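Local structure of choline kinase (3MES) at residues F127-N132 with R185-S190; H166-V171 with E327-L332. The protein probably phosphorylates choline, and perhaps ethanolamine, as a magnesium-dependent kinase that binds ADP. All blocks are in the same frame, centred on the assembly; numbering follows the deposited sequence.

Contact 1: residues F127-N132 with R185-S190; sequences FRYLSN and RADFPS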
ATOM      1  N   PHE B 127       1.250  17.554  15.953  1.00 25.38           N
ATOM      2  CA  PHE B 127       1.583  16.147  16.135  1.00 25.00           C
ATOM      3  C   PHE B 127       0.519  15.398  16.937  1.00 24.75           C
ATOM      4  O   PHE B 127       0.142  14.280  16.584  1.00 24.74           O
ATOM      5  CB  PHE B 127       2.951  15.989  16.803  1.00 25.00           C
ATOM      6  CG  PHE B 127       3.398  14.560  16.932  1.00 24.81           C
ATOM      7  CD1 PHE B 127       3.951  13.893  15.850  1.00 24.42           C
ATOM      8  CD2 PHE B 127       3.258  13.879  18.133  1.00 24.57           C
ATOM      9  CE1 PHE B 127       4.362  12.574  15.963  1.00 24.45           C
ATOM     10  CE2 PHE B 127       3.668  12.561  18.254  1.00 24.60           C
ATOM     11  CZ  PHE B 127       4.221  11.907  17.167  1.00 24.37           C
ATOM     12  N   ARG B 128       0.039  16.012  18.015  1.00 24.40           N
ATOM     13  CA  ARG B 128      -0.964  15.368  18.863  1.00 24.15           C
ATOM     14  C   ARG B 128      -2.240  15.048  18.090  1.00 23.81           C
ATOM     15  O   ARG B 128      -2.868  14.015  18.315  1.00 23.75           O
ATOM     16  CB  ARG B 128      -1.277  16.220  20.096  1.00 24.14           C
ATOM     17  CG  ARG B 128      -0.239  16.094  21.203  1.00 24.49           C
ATOM     18  CD  ARG B 128      -0.758  16.645  22.522  1.00 24.87           C
ATOM     19  NE  ARG B 128      -0.650  18.097  22.595  1.00 25.40           N
ATOM     20  CZ  ARG B 128       0.196  18.743  23.392  1.00 25.56           C
ATOM     21  NH1 ARG B 128       0.225  20.067  23.395  1.00 25.43           N
ATOM     22  NH2 ARG B 128       1.010  18.064  24.190  1.00 25.73           N
ATOM     23  N   TYR B 129      -2.620  15.938  17.179  1.00 23.44           N
ATOM     24  CA  TYR B 129      -3.787  15.707  16.340  1.00 23.12           C
ATOM     25  C   TYR B 129      -3.547  14.525  15.405  1.00 22.95           C
ATOM     26  O   TYR B 129      -4.322  13.568  15.381  1.00 22.91           O
ATOM     27  CB  TYR B 129      -4.126  16.958  15.527  1.00 23.07           C
ATOM     28  CG  TYR B 129      -5.259  16.749  14.549  1.00 22.79           C
ATOM     29  CD1 TYR B 129      -6.546  16.476  14.999  1.00 22.24           C
ATOM     30  CD2 TYR B 129      -5.045  16.825  13.179  1.00 22.43           C
ATOM     31  CE1 TYR B 129      -7.585  16.282  14.112  1.00 22.27           C
ATOM     32  CE2 TYR B 129      -6.080  16.635  12.284  1.00 22.46           C
ATOM     33  CZ  TYR B 129      -7.348  16.363  12.757  1.00 22.33           C
ATOM     34  OH  TYR B 129      -8.384  16.173  11.871  1.00 22.18           O
ATOM     35  N   LEU B 130      -2.466  14.604  14.637  1.00 22.76           N
ATOM     36  CA  LEU B 130      -2.100  13.541  13.714  1.00 22.53           C
ATOM     37  C   LEU B 130      -2.005  12.205  14.442  1.00 22.47           C
ATOM     38  O   LEU B 130      -2.373  11.158  13.904  1.00 22.28           O
ATOM     39  CB  LEU B 130      -0.775  13.872  13.032  1.00 22.49           C
ATOM     40  CG  LEU B 130      -0.793  15.153  12.194  1.00 22.39           C
ATOM     41  CD1 LEU B 130       0.586  15.447  11.620  1.00 22.04           C
ATOM     42  CD2 LEU B 130      -1.836  15.049  11.086  1.00 22.05           C
ATOM     43  N   SER B 131      -1.505  12.250  15.672  1.00 22.47           N
ATOM     44  CA  SER B 131      -1.416  11.062  16.503  1.00 22.47           C
ATOM     45  C   SER B 131      -2.817  10.553  16.820  1.00 22.49           C
ATOM     46  O   SER B 131      -3.068   9.351  16.798  1.00 22.48           O
ATOM     47  CB  SER B 131      -0.658  11.375  17.795  1.00 22.57           C
ATOM     48  OG  SER B 131      -0.423  10.204  18.558  1.00 22.64           O
ATOM     49  N   ASN B 132      -3.729  11.481  17.096  1.00 22.54           N
ATOM     50  CA  ASN B 132      -5.097  11.139  17.488  1.00 22.56           C
ATOM     51  C   ASN B 132      -5.970  10.570  16.369  1.00 22.46           C
ATOM     52  O   ASN B 132      -6.837   9.734  16.624  1.00 22.48           O
ATOM     53  CB  ASN B 132      -5.791  12.338  18.140  1.00 22.66           C
ATOM     54  CG  ASN B 132      -5.590  12.378  19.645  1.00 23.04           C
ATOM     55  OD1 ASN B 132      -5.205  13.405  20.208  1.00 23.20           O
ATOM     56  ND2 ASN B 132      -5.848  11.253  20.305  1.00 23.39           N
ATOM     57  N   ARG B 185     -12.440  16.141   7.092  1.00 22.80           N
ATOM     58  CA  ARG B 185     -12.514  15.788   8.508  1.00 22.91           C
ATOM     59  C   ARG B 185     -13.174  16.880   9.340  1.00 22.88           C
ATOM     60  O   ARG B 185     -12.707  18.017   9.379  1.00 22.86           O
ATOM     61  CB  ARG B 185     -11.128  15.462   9.070  1.00 22.87           C
ATOM     62  CG  ARG B 185     -10.515  14.190   8.515  1.00 23.01           C
ATOM     63  CD  ARG B 185      -9.392  13.691   9.408  1.00 23.30           C
ATOM     64  NE  ARG B 185      -9.897  13.139  10.661  1.00 23.69           N
ATOM     65  CZ  ARG B 185     -10.086  11.841  10.881  1.00 23.68           C
ATOM     66  NH1 ARG B 185      -9.806  10.961   9.930  1.00 23.77           N
ATOM     67  NH2 ARG B 185     -10.551  11.423  12.051  1.00 23.39           N
ATOM     68  N   ALA B 186     -14.262  16.526  10.010  1.00 23.01           N
ATOM     69  CA  ALA B 186     -14.982  17.477  10.845  1.00 23.22           C
ATOM     70  C   ALA B 186     -14.148  17.889  12.057  1.00 23.27           C
ATOM     71  O   ALA B 186     -14.298  18.994  12.573  1.00 23.31           O
ATOM     72  CB  ALA B 186     -16.320  16.896  11.284  1.00 23.10           C
ATOM     73  N   ASP B 187     -13.260  17.002  12.494  1.00 23.42           N
ATOM     74  CA  ASP B 187     -12.468  17.243  13.699  1.00 23.63           C
ATOM     75  C   ASP B 187     -11.159  17.967  13.408  1.00 23.76           C
ATOM     76  O   ASP B 187     -10.313  18.106  14.292  1.00 23.71           O
ATOM     77  CB  ASP B 187     -12.175  15.926  14.417  1.00 23.53           C
ATOM     78  CG  ASP B 187     -11.364  14.973  13.567  1.00 23.64           C
ATOM     79  OD1 ASP B 187     -10.897  15.396  12.487  1.00 23.86           O
ATOM     80  OD2 ASP B 187     -11.192  13.806  13.975  1.00 23.37           O
ATOM     81  N   PHE B 188     -10.986  18.427  12.174  1.00 23.94           N
ATOM     82  CA  PHE B 188      -9.763  19.133  11.817  1.00 24.12           C
ATOM     83  C   PHE B 188      -9.669  20.460  12.566  1.00 24.28           C
ATOM     84  O   PHE B 188     -10.545  21.313  12.439  1.00 24.29           O
ATOM     85  CB  PHE B 188      -9.673  19.355  10.304  1.00 24.11           C
ATOM     86  CG  PHE B 188      -8.363  19.946   9.860  1.00 24.06           C
ATOM     87  CD1 PHE B 188      -7.211  19.174   9.836  1.00 24.02           C
ATOM     88  CD2 PHE B 188      -8.280  21.274   9.475  1.00 24.04           C
ATOM     89  CE1 PHE B 188      -6.002  19.713   9.434  1.00 23.79           C
ATOM     90  CE2 PHE B 188      -7.074  21.821   9.069  1.00 24.01           C
ATOM     91  CZ  PHE B 188      -5.933  21.039   9.049  1.00 24.06           C
ATOM     92  N   PRO B 189      -8.602  20.633  13.358  1.00 24.48           N
ATOM     93  CA  PRO B 189      -8.417  21.844  14.147  1.00 24.63           C
ATOM     94  C   PRO B 189      -8.535  23.108  13.299  1.00 24.80           C
ATOM     95  O   PRO B 189      -7.813  23.270  12.314  1.00 24.76           O
ATOM     96  CB  PRO B 189      -6.995  21.690  14.686  1.00 24.60           C
ATOM     97  CG  PRO B 189      -6.796  20.218  14.764  1.00 24.51           C
ATOM     98  CD  PRO B 189      -7.514  19.663  13.570  1.00 24.47           C
ATOM     99  N   SER B 190      -9.443  23.995  13.691  1.00 25.01           N
ATOM    100  CA  SER B 190      -9.672  25.234  12.964  1.00 25.20           C
ATOM    101  C   SER B 190      -8.535  26.218  13.203  1.00 25.27           C
ATOM    102  O   SER B 190      -8.290  27.111  12.391  1.00 25.21           O
ATOM    103  CB  SER B 190     -11.003  25.857  13.390  1.00 25.20           C
ATOM    104  OG  SER B 190     -11.178  27.137  12.810  1.00 25.40           O
TER
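Tyr129 reaches out from the last turns of its helix and lays its ring against Pro189, while its hydroxyl is tied to Asp187. The ring and the proline form the tightly packed part of the contact. Pro189 CD sits 3.3 Å from the centroid of the Tyr129 ring and only 10° off the ring normal, a CH-pi contact over the middle of one face, and Pro189 CG lies beside it above CG and CD1 of the tyrosine. Phe188 supports the ring obliquely: its CD1 comes to 3.7 Å from Tyr129 CE2, with the two ring planes 76° apart. With CG anti to the backbone N (chi1 175°), the tyrosine side chain is directed across to the 185-190 loop.

The polar side is more open, since Asp187 is exposed and Arg185 partly so. Tyr129 OH donates to Asp187 OD1 over 2.7 Å, and this oxygen, which lies at the edge of the tyrosine ring and in its plane, is approached from above the carboxylate plane. That leaves the syn side of the carboxylate to Arg185, which grips it side-on: NE bonds to Asp187 OD1 and NH2 to Asp187 OD2, each at 3.1 Å. Asp187 OD1 thus accepts from both the tyrosine and the arginine, and the pairing lies within the type I turn that runs from Arg185 to Phe188, probably helping to hold the carboxylate where the tyrosine meets it.

As part of the kinase-like fold, the contact joins the end of helix 120-132, which follows the third strand of the N-terminal lobe, to the helical-lobe loop between helices 165-179 and 198-214. Around it, Leu130 and Phe188 both pack on Phe264 of strand 262-265, while Phe127, Arg128 and Ser131 lean on Ile139 of strand 139-143, at an edge of the five-stranded antiparallel sheet.

Contact 2: residues H166-V171 with E327-L332; sequences HICVEV and EELRKL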
ATOM      1  N   HIS B 166       6.185  -0.096  -7.239  1.00 16.22           N
ATOM      2  CA  HIS B 166       5.266  -0.518  -6.183  1.00 16.22           C
ATOM      3  C   HIS B 166       5.478   0.306  -4.916  1.00 16.07           C
ATOM      4  O   HIS B 166       4.534   0.589  -4.189  1.00 16.04           O
ATOM      5  CB  HIS B 166       5.407  -2.012  -5.886  1.00 16.24           C
ATOM      6  CG  HIS B 166       6.706  -2.380  -5.241  1.00 16.36           C
ATOM      7  ND1 HIS B 166       7.872  -2.544  -5.957  1.00 16.31           N
ATOM      8  CD2 HIS B 166       7.021  -2.619  -3.945  1.00 16.32           C
ATOM      9  CE1 HIS B 166       8.852  -2.866  -5.129  1.00 16.57           C
ATOM     10  NE2 HIS B 166       8.362  -2.917  -3.903  1.00 16.51           N
ATOM     11  N   ILE B 167       6.721   0.696  -4.665  1.00 16.09           N
ATOM     12  CA  ILE B 167       7.032   1.541  -3.518  1.00 16.07           C
ATOM     13  C   ILE B 167       6.563   2.969  -3.765  1.00 16.06           C
ATOM     14  O   ILE B 167       6.016   3.615  -2.873  1.00 15.95           O
ATOM     15  CB  ILE B 167       8.542   1.557  -3.214  1.00 16.08           C
ATOM     16  CG1 ILE B 167       8.977   0.231  -2.592  1.00 16.16           C
ATOM     17  CG2 ILE B 167       8.885   2.710  -2.278  1.00 16.13           C
ATOM     18  CD1 ILE B 167      10.465   0.151  -2.322  1.00 16.30           C
ATOM     19  N   CYS B 168       6.779   3.455  -4.984  1.00 15.98           N
ATOM     20  CA  CYS B 168       6.382   4.807  -5.351  1.00 16.05           C
ATOM     21  C   CYS B 168       4.894   5.046  -5.125  1.00 16.01           C
ATOM     22  O   CYS B 168       4.500   6.024  -4.486  1.00 15.97           O
ATOM     23  CB  CYS B 168       6.730   5.087  -6.814  1.00 16.11           C
ATOM     24  SG  CYS B 168       6.204   6.714  -7.389  1.00 16.82           S
ATOM     25  N   VAL B 169       4.069   4.144  -5.646  1.00 15.98           N
ATOM     26  CA  VAL B 169       2.620   4.312  -5.586  1.00 16.01           C
ATOM     27  C   VAL B 169       2.022   4.143  -4.187  1.00 16.04           C
ATOM     28  O   VAL B 169       0.941   4.667  -3.912  1.00 15.96           O
ATOM     29  CB  VAL B 169       1.890   3.382  -6.572  1.00 15.96           C
ATOM     30  CG1 VAL B 169       2.230   3.766  -8.008  1.00 16.06           C
ATOM     31  CG2 VAL B 169       2.242   1.924  -6.294  1.00 15.90           C
ATOM     32  N   GLU B 170       2.705   3.420  -3.305  1.00 16.10           N
ATOM     33  CA  GLU B 170       2.212   3.300  -1.932  1.00 16.39           C
ATOM     34  C   GLU B 170       2.383   4.606  -1.163  1.00 16.45           C
ATOM     35  O   GLU B 170       1.508   5.002  -0.395  1.00 16.53           O
ATOM     36  CB  GLU B 170       2.876   2.153  -1.168  1.00 16.39           C
ATOM     37  CG  GLU B 170       2.499   2.158   0.313  1.00 16.85           C
ATOM     38  CD  GLU B 170       2.768   0.841   1.012  1.00 17.30           C
ATOM     39  OE1 GLU B 170       3.544   0.019   0.480  1.00 17.61           O
ATOM     40  OE2 GLU B 170       2.197   0.630   2.103  1.00 18.01           O
ATOM     41  N   VAL B 171       3.510   5.277  -1.374  1.00 16.57           N
ATOM     42  CA  VAL B 171       3.731   6.574  -0.747  1.00 16.73           C
ATOM     43  C   VAL B 171       2.727   7.607  -1.257  1.00 16.82           C
ATOM     44  O   VAL B 171       2.158   8.366  -0.471  1.00 16.75           O
ATOM     45  CB  VAL B 171       5.177   7.076  -0.949  1.00 16.66           C
ATOM     46  CG1 VAL B 171       5.739   6.566  -2.262  1.00 17.02           C
ATOM     47  CG2 VAL B 171       5.233   8.599  -0.875  1.00 16.56           C
ATOM     48  N   GLU B 327       9.309  10.987 -16.245  1.00 18.73           N
ATOM     49  CA  GLU B 327       7.959  11.515 -16.388  1.00 18.62           C
ATOM     50  C   GLU B 327       6.880  10.452 -16.215  1.00 18.37           C
ATOM     51  O   GLU B 327       5.799  10.739 -15.713  1.00 18.40           O
ATOM     52  CB  GLU B 327       7.789  12.203 -17.741  1.00 18.74           C
ATOM     53  CG  GLU B 327       6.492  12.971 -17.855  1.00 19.33           C
ATOM     54  CD  GLU B 327       6.159  13.334 -19.280  1.00 20.06           C
ATOM     55  OE1 GLU B 327       6.711  12.694 -20.199  1.00 20.28           O
ATOM     56  OE2 GLU B 327       5.341  14.258 -19.478  1.00 20.98           O
ATOM     57  N   GLU B 328       7.165   9.227 -16.644  1.00 18.19           N
ATOM     58  CA  GLU B 328       6.183   8.159 -16.531  1.00 18.09           C
ATOM     59  C   GLU B 328       5.939   7.792 -15.071  1.00 18.05           C
ATOM     60  O   GLU B 328       4.793   7.702 -14.631  1.00 18.06           O
ATOM     61  CB  GLU B 328       6.610   6.927 -17.332  1.00 18.10           C
ATOM     62  CG  GLU B 328       5.543   5.843 -17.388  1.00 18.17           C
ATOM     63  CD  GLU B 328       5.915   4.691 -18.298  1.00 18.41           C
ATOM     64  OE1 GLU B 328       7.094   4.598 -18.707  1.00 18.98           O
ATOM     65  OE2 GLU B 328       5.025   3.875 -18.606  1.00 18.51           O
ATOM     66  N   LEU B 329       7.020   7.585 -14.321  1.00 18.05           N
ATOM     67  CA  LEU B 329       6.907   7.284 -12.898  1.00 18.14           C
ATOM     68  C   LEU B 329       6.091   8.357 -12.192  1.00 18.28           C
ATOM     69  O   LEU B 329       5.173   8.052 -11.430  1.00 18.39           O
ATOM     70  CB  LEU B 329       8.286   7.181 -12.243  1.00 18.08           C
ATOM     71  CG  LEU B 329       8.228   6.727 -10.778  1.00 18.15           C
ATOM     72  CD1 LEU B 329       7.684   5.308 -10.693  1.00 17.53           C
ATOM     73  CD2 LEU B 329       9.588   6.827 -10.096  1.00 17.78           C
ATOM     74  N   ARG B 330       6.432   9.614 -12.454  1.00 18.38           N
ATOM     75  CA  ARG B 330       5.737  10.740 -11.851  1.00 18.57           C
ATOM     76  C   ARG B 330       4.231  10.659 -12.109  1.00 18.73           C
ATOM     77  O   ARG B 330       3.425  10.836 -11.193  1.00 18.76           O
ATOM     78  CB  ARG B 330       6.317  12.064 -12.369  1.00 18.50           C
ATOM     79  CG  ARG B 330       7.663  12.443 -11.752  1.00 18.58           C
ATOM     80  CD  ARG B 330       8.540  13.217 -12.740  1.00 19.03           C
ATOM     81  NE  ARG B 330       7.798  14.285 -13.403  1.00 19.39           N
ATOM     82  CZ  ARG B 330       8.175  14.879 -14.530  1.00 18.87           C
ATOM     83  NH1 ARG B 330       7.425  15.839 -15.049  1.00 18.92           N
ATOM     84  NH2 ARG B 330       9.294  14.515 -15.142  1.00 18.49           N
ATOM     85  N   LYS B 331       3.858  10.376 -13.355  1.00 18.86           N
ATOM     86  CA  LYS B 331       2.446  10.278 -13.736  1.00 18.91           C
ATOM     87  C   LYS B 331       1.712   9.136 -13.040  1.00 18.75           C
ATOM     88  O   LYS B 331       0.529   9.249 -12.727  1.00 18.67           O
ATOM     89  CB  LYS B 331       2.306  10.132 -15.251  1.00 19.04           C
ATOM     90  CG  LYS B 331       2.788  11.338 -16.020  1.00 19.64           C
ATOM     91  CD  LYS B 331       2.225  11.351 -17.430  1.00 20.82           C
ATOM     92  CE  LYS B 331       2.653  12.611 -18.165  1.00 21.57           C
ATOM     93  NZ  LYS B 331       1.955  12.765 -19.473  1.00 22.30           N
ATOM     94  N   LEU B 332       2.408   8.027 -12.815  1.00 18.72           N
ATOM     95  CA  LEU B 332       1.833   6.927 -12.052  1.00 18.59           C
ATOM     96  C   LEU B 332       1.574   7.383 -10.620  1.00 18.37           C
ATOM     97  O   LEU B 332       0.511   7.127 -10.055  1.00 18.34           O
ATOM     98  CB  LEU B 332       2.761   5.714 -12.069  1.00 18.72           C
ATOM     99  CG  LEU B 332       2.961   5.077 -13.445  1.00 19.05           C
ATOM    100  CD1 LEU B 332       3.985   3.952 -13.379  1.00 19.41           C
ATOM    101  CD2 LEU B 332       1.633   4.574 -13.996  1.00 19.21           C
TER
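Cys168 meets Leu329 in a small, buried, wholly apolar side-chain contact between two helices. The cysteine projects toward the other helix from CB onward. Its CB already lies 4.0 Å from Leu329 CD1, and SG, one bond farther out, is 3.9 Å from the same methyl and equally far from Leu329 CG. The sulfur therefore rests against the branch point of the leucine as well as one of its methyls. Both side chains have their gamma atom anti to the backbone N (Cys168 chi1 177°, Leu329 chi1 -174°). In the leucine this extension, followed by a chi2 of 65°, carries CD1 across to the sulfur although the CB bond itself does not point at the opposite helix.

Nearly one turn farther along 327-332 the backbones draw closer: the CA atoms of Val169 and Leu332 are 7.0 Å apart, against 8.0 Å for Cys168 and Leu329. Here the touch is looser, with Val169 CG1 at 4.3 Å from the carbonyl oxygen Leu332 O. Van der Waals packing joins the segments, with no hydrogen bond between them.

This is helix-helix packing inside the helical lobe. Tyr305 touches both Cys168 and Leu329, and helix 327-342 continues the packing, with Phe333 against Cys168 and Val171 and with Val336 against Val169. Leu332 also packs on Leu332 of the second subunit, Glu328 is hydrogen-bonded to Ser349 of that subunit, and His166 packs on its Ser339, so both helices border the dimer interface, while helix 351-362 touches Arg330 and Lys331.

Contacts 1 and 2 lie about 28 Å apart between centres, about 14 Å between nearest atoms, and do not touch. Their segments alternate along the chain: 127-132, 166-171, 185-190, then 327-332. Helix 165-179 links them, for it carries one side of contact 2 and leads into the loop that forms one side of contact 1. Contact 1 brings that loop back against helix 120-132, beside the five-stranded sheet, while contact 2 packs the helix itself in the helical lobe at the subunit interface. Contact 1 is a surface contact away from the annotated sites. Contact 2 is buried, with the Leu329 side chain about 13 Å from a bound magnesium ion.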